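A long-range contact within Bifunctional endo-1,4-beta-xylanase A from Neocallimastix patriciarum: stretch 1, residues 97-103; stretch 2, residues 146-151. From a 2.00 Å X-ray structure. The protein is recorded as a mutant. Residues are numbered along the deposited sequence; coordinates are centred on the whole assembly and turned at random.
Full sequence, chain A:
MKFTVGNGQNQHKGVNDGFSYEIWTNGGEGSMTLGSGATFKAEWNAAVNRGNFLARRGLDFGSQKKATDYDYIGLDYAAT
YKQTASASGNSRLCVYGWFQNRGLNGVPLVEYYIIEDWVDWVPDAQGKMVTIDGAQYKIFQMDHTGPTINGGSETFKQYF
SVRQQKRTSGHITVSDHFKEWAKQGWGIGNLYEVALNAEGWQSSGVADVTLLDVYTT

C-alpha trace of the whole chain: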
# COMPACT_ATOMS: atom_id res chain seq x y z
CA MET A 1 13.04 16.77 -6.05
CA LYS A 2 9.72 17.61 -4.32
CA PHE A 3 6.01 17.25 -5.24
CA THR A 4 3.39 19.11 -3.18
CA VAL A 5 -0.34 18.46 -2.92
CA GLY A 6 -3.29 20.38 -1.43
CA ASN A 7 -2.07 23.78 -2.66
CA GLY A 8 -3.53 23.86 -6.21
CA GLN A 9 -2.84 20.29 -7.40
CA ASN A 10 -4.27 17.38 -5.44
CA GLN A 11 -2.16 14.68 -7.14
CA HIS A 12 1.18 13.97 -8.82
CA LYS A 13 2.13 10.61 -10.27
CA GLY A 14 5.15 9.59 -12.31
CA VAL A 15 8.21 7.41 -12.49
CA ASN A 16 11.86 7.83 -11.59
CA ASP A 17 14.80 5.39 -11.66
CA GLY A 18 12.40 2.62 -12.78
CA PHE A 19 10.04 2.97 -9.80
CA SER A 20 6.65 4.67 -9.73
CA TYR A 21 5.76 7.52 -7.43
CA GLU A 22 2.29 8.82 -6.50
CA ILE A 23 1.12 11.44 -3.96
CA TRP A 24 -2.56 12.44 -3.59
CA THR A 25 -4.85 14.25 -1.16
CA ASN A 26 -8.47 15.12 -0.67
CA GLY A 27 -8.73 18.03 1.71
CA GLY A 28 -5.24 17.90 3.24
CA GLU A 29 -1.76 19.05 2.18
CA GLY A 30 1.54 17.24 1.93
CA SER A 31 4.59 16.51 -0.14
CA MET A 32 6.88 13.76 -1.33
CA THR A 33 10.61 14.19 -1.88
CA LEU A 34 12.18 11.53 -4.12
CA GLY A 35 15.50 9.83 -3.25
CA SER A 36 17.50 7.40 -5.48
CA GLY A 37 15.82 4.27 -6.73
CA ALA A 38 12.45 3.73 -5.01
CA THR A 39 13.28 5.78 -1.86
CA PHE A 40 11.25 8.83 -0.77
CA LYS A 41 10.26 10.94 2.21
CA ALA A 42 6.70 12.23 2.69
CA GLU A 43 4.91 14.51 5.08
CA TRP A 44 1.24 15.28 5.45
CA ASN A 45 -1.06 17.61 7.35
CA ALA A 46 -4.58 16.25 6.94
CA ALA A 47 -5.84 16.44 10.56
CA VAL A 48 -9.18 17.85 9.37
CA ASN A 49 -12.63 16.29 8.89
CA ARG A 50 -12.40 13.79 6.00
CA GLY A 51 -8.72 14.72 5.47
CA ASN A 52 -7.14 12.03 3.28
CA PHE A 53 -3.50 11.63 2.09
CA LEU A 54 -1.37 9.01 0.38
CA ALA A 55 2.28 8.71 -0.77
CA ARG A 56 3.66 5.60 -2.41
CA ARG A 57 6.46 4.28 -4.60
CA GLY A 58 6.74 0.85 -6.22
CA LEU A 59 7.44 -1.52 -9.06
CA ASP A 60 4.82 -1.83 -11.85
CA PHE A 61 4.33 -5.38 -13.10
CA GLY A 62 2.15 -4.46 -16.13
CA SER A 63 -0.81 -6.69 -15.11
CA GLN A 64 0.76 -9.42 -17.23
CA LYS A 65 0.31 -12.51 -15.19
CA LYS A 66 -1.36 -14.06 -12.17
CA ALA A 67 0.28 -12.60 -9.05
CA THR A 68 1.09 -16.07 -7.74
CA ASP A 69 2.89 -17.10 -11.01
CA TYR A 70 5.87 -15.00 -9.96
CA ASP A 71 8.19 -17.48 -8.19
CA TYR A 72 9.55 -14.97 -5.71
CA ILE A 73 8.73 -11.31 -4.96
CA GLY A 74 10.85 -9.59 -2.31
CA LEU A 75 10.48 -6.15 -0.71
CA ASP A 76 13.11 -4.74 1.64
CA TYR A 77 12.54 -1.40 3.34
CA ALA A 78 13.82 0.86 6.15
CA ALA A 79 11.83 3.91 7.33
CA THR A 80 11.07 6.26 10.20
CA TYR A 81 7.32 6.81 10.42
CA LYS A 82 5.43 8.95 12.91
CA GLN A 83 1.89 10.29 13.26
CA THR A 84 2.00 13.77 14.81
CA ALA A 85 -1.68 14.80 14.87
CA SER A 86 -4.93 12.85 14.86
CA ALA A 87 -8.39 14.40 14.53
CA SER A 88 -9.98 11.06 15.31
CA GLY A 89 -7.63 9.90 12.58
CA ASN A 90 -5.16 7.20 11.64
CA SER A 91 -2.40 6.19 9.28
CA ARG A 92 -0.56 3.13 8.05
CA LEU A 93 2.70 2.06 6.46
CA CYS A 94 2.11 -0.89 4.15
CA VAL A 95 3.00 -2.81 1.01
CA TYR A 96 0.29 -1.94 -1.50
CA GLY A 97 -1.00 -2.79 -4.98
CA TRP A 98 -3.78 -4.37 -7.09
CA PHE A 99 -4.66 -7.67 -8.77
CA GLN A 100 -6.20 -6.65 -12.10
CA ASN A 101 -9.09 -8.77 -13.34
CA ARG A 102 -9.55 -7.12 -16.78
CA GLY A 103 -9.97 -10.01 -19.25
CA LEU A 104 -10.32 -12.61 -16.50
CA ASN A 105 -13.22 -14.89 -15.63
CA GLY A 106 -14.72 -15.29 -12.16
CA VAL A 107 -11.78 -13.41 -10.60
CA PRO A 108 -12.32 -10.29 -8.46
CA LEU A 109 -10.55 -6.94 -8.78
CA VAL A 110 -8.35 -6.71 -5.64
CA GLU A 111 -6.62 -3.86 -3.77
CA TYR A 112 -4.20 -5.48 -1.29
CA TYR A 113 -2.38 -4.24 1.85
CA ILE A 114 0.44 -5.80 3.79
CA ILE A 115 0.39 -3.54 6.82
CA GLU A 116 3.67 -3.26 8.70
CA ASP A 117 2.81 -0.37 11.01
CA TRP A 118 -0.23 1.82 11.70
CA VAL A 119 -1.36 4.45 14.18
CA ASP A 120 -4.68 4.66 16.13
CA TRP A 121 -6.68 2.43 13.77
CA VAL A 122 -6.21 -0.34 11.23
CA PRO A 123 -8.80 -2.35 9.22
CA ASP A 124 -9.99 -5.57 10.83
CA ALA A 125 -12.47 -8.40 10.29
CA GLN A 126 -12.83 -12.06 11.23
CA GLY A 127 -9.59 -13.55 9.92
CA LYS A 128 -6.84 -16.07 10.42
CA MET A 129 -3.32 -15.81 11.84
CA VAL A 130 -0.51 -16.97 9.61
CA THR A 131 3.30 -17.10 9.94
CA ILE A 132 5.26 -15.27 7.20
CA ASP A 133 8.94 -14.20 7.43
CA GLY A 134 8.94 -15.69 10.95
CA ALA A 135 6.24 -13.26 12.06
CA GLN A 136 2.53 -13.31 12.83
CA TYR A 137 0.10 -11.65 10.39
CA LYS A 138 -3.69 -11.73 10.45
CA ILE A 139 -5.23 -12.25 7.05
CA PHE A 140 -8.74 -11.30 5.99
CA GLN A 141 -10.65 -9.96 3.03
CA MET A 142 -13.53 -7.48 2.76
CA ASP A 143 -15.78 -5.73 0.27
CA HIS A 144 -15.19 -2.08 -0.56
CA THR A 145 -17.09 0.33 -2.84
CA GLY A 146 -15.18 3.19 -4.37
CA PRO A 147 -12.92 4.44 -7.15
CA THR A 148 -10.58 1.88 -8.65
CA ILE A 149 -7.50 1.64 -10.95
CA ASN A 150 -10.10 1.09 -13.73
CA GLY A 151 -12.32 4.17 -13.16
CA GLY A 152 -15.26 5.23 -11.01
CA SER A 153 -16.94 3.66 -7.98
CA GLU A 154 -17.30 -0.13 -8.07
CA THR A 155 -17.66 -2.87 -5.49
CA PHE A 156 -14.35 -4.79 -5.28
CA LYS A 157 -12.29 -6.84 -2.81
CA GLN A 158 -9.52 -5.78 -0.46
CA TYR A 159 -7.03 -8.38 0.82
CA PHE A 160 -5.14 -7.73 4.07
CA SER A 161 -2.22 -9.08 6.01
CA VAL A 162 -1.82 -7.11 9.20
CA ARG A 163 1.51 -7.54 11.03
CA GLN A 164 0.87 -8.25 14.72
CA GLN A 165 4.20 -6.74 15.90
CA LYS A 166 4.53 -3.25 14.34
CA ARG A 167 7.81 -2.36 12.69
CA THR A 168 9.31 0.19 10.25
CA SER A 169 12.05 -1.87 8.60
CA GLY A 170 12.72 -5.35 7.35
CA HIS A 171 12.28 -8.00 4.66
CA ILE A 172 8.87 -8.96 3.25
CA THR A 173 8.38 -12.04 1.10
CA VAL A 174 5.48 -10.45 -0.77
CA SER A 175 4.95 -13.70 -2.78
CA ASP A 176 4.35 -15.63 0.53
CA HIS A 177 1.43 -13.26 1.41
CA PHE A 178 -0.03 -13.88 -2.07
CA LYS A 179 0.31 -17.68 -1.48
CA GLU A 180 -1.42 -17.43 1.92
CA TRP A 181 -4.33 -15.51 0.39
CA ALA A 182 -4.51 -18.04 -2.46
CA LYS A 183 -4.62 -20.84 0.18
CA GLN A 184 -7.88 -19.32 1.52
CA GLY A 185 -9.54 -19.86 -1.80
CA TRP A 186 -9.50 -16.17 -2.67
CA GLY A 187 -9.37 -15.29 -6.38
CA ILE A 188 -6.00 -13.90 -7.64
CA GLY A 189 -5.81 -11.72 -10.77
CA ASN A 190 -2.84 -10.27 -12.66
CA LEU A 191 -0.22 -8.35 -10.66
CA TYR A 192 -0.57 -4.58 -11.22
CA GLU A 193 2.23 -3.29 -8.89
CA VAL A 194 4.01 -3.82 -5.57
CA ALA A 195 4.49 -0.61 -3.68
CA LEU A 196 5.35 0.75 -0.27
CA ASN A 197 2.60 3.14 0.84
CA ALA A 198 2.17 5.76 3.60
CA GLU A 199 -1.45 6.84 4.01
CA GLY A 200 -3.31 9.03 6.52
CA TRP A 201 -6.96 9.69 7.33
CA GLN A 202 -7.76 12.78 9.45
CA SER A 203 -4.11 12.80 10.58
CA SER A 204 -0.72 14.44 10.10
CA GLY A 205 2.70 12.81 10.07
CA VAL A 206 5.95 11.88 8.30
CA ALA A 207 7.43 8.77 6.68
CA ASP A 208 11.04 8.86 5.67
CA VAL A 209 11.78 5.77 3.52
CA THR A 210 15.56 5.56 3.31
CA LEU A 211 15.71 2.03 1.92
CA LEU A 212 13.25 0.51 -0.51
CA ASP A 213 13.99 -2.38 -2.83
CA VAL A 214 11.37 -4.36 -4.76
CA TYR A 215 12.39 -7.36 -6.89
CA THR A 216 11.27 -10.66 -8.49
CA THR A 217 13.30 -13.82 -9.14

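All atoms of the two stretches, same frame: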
# COMPACT_ATOMS: atom_id res chain seq x y z
N GLY A 97 -0.89 -2.62 -3.54
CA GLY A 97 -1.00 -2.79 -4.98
C GLY A 97 -2.37 -3.32 -5.35
O GLY A 97 -3.29 -3.31 -4.51
N TRP A 98 -2.52 -3.74 -6.61
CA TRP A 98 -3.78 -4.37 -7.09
C TRP A 98 -3.55 -5.68 -7.82
O TRP A 98 -2.46 -5.90 -8.40
CB TRP A 98 -4.52 -3.41 -8.04
CG TRP A 98 -5.00 -2.12 -7.40
CD1 TRP A 98 -4.23 -1.05 -7.03
CD2 TRP A 98 -6.35 -1.76 -7.10
NE1 TRP A 98 -5.02 -0.06 -6.51
CE2 TRP A 98 -6.33 -0.47 -6.53
CE3 TRP A 98 -7.58 -2.40 -7.26
CZ2 TRP A 98 -7.50 0.19 -6.10
CZ3 TRP A 98 -8.72 -1.77 -6.84
CH2 TRP A 98 -8.68 -0.46 -6.26
N PHE A 99 -4.56 -6.57 -7.79
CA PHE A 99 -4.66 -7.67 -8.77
C PHE A 99 -5.74 -7.27 -9.77
O PHE A 99 -6.92 -7.09 -9.40
CB PHE A 99 -5.02 -9.04 -8.15
CG PHE A 99 -4.15 -9.46 -6.98
CD1 PHE A 99 -2.78 -9.12 -6.91
CD2 PHE A 99 -4.71 -10.23 -5.94
CE1 PHE A 99 -1.99 -9.52 -5.82
CE2 PHE A 99 -3.92 -10.63 -4.86
CZ PHE A 99 -2.54 -10.27 -4.80
N GLN A 100 -5.33 -7.10 -11.02
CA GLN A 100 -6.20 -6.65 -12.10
C GLN A 100 -6.97 -7.87 -12.60
O GLN A 100 -6.40 -8.96 -12.78
CB GLN A 100 -5.36 -6.04 -13.23
CG GLN A 100 -6.15 -5.55 -14.49
CD GLN A 100 -7.15 -4.42 -14.21
OE1 GLN A 100 -8.31 -4.67 -13.88
NE2 GLN A 100 -6.71 -3.18 -14.40
N ASN A 101 -8.26 -7.70 -12.81
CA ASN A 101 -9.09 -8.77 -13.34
C ASN A 101 -9.63 -8.48 -14.75
O ASN A 101 -10.48 -9.21 -15.24
CB ASN A 101 -10.24 -9.08 -12.38
CG ASN A 101 -11.32 -8.02 -12.39
OD1 ASN A 101 -11.06 -6.87 -12.75
ND2 ASN A 101 -12.54 -8.40 -12.00
N ARG A 102 -9.16 -7.41 -15.39
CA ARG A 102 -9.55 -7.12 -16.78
C ARG A 102 -9.19 -8.33 -17.63
O ARG A 102 -8.07 -8.83 -17.55
CB ARG A 102 -8.89 -5.84 -17.30
CG ARG A 102 -9.34 -5.43 -18.73
CD ARG A 102 -8.65 -4.16 -19.23
NE ARG A 102 -9.29 -2.92 -18.75
CZ ARG A 102 -8.69 -1.98 -18.01
NH1 ARG A 102 -7.41 -2.11 -17.63
NH2 ARG A 102 -9.38 -0.89 -17.65
N GLY A 103 -10.16 -8.84 -18.38
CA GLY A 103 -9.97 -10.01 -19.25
C GLY A 103 -10.06 -11.36 -18.56
O GLY A 103 -9.82 -12.39 -19.19
N GLY A 146 -15.92 1.98 -4.16
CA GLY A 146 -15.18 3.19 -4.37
C GLY A 146 -14.46 3.21 -5.69
O GLY A 146 -14.54 2.25 -6.46
N PRO A 147 -13.75 4.31 -5.96
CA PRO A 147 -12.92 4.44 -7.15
C PRO A 147 -11.79 3.41 -7.17
O PRO A 147 -11.31 2.99 -6.12
CB PRO A 147 -12.37 5.88 -7.04
CG PRO A 147 -12.45 6.20 -5.58
CD PRO A 147 -13.71 5.52 -5.11
N THR A 148 -11.35 3.07 -8.37
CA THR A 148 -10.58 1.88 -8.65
C THR A 148 -9.49 2.27 -9.68
O THR A 148 -9.56 3.35 -10.26
CB THR A 148 -11.61 0.83 -9.16
OG1 THR A 148 -11.87 -0.17 -8.16
CG2 THR A 148 -11.27 0.22 -10.47
N ILE A 149 -8.50 1.40 -9.89
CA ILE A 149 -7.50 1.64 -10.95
C ILE A 149 -8.12 1.70 -12.36
O ILE A 149 -7.48 2.16 -13.30
CB ILE A 149 -6.35 0.57 -10.95
CG1 ILE A 149 -6.93 -0.86 -10.90
CG2 ILE A 149 -5.31 0.91 -9.84
CD1 ILE A 149 -5.96 -1.98 -11.23
N ASN A 150 -9.35 1.20 -12.47
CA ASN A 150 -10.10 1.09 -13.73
C ASN A 150 -11.09 2.23 -14.00
O ASN A 150 -11.67 2.31 -15.09
CB ASN A 150 -10.85 -0.25 -13.74
CG ASN A 150 -9.93 -1.43 -13.97
OD1 ASN A 150 -8.79 -1.26 -14.36
ND2 ASN A 150 -10.43 -2.63 -13.71
N GLY A 151 -11.31 3.10 -13.02
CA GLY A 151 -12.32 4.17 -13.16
C GLY A 151 -13.14 4.41 -11.91
O GLY A 151 -12.64 4.27 -10.78

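The contact joins the end of a strand, residues 97-100, and the loop that follows it to a tight turn from Thr148 to Gly151. The two backbones do not pair: their end-to-end directions differ by 52°, and at the nearest points of the register the CA atoms of Trp98 and Ile149 lie 8.1 Å apart and those of Arg102 and Asn150 8.8 Å. The gap is bridged by side chains. The turn is of type I and is closed by its own backbone hydrogen bonds, Thr148 N to Gly151 O (3.0 Å) and Gly151 N to Thr148 O (3.3 Å); the CA-to-CB bonds of its two central residues, Ile149 and Asn150, point toward the other stretch.

Ile149 and Trp98 account for the largest covered areas, 89 and 87 Å². Their pairing is apolar: the CG2 methyl of Ile149 sits 3.5 Å from the centroid of the five-membered ring of Trp98, only 13° off the ring normal, so that its C-H groups meet the pi cloud over one face of the indole. Farther along the ring system, Trp98 CH2 approaches Thr148 OG1 at 3.7 Å, a van der Waals contact that leaves this hydroxyl buried without a polar partner.

Asn150, with 65 Å² covered by the other stretch, supplies the polar half of the contact. Its carboxamide meets that of Gln100 in a reciprocal pair of nearly straight hydrogen bonds, Asn150 ND2 to Gln100 OE1 at 2.9 Å and Gln100 NE2 to Asn150 OD1 at 2.8 Å. Within this pair each amide donates once and accepts once. Gln100 OE1 also accepts a hydrogen bond from the backbone, Arg102 N to Gln100 OE1 at 3.2 Å, which ties the amide to the loop after the strand. The exposed Arg102 also comes close to this asparagine, with Arg102 NH2 3.4 Å from Asn150 OD1.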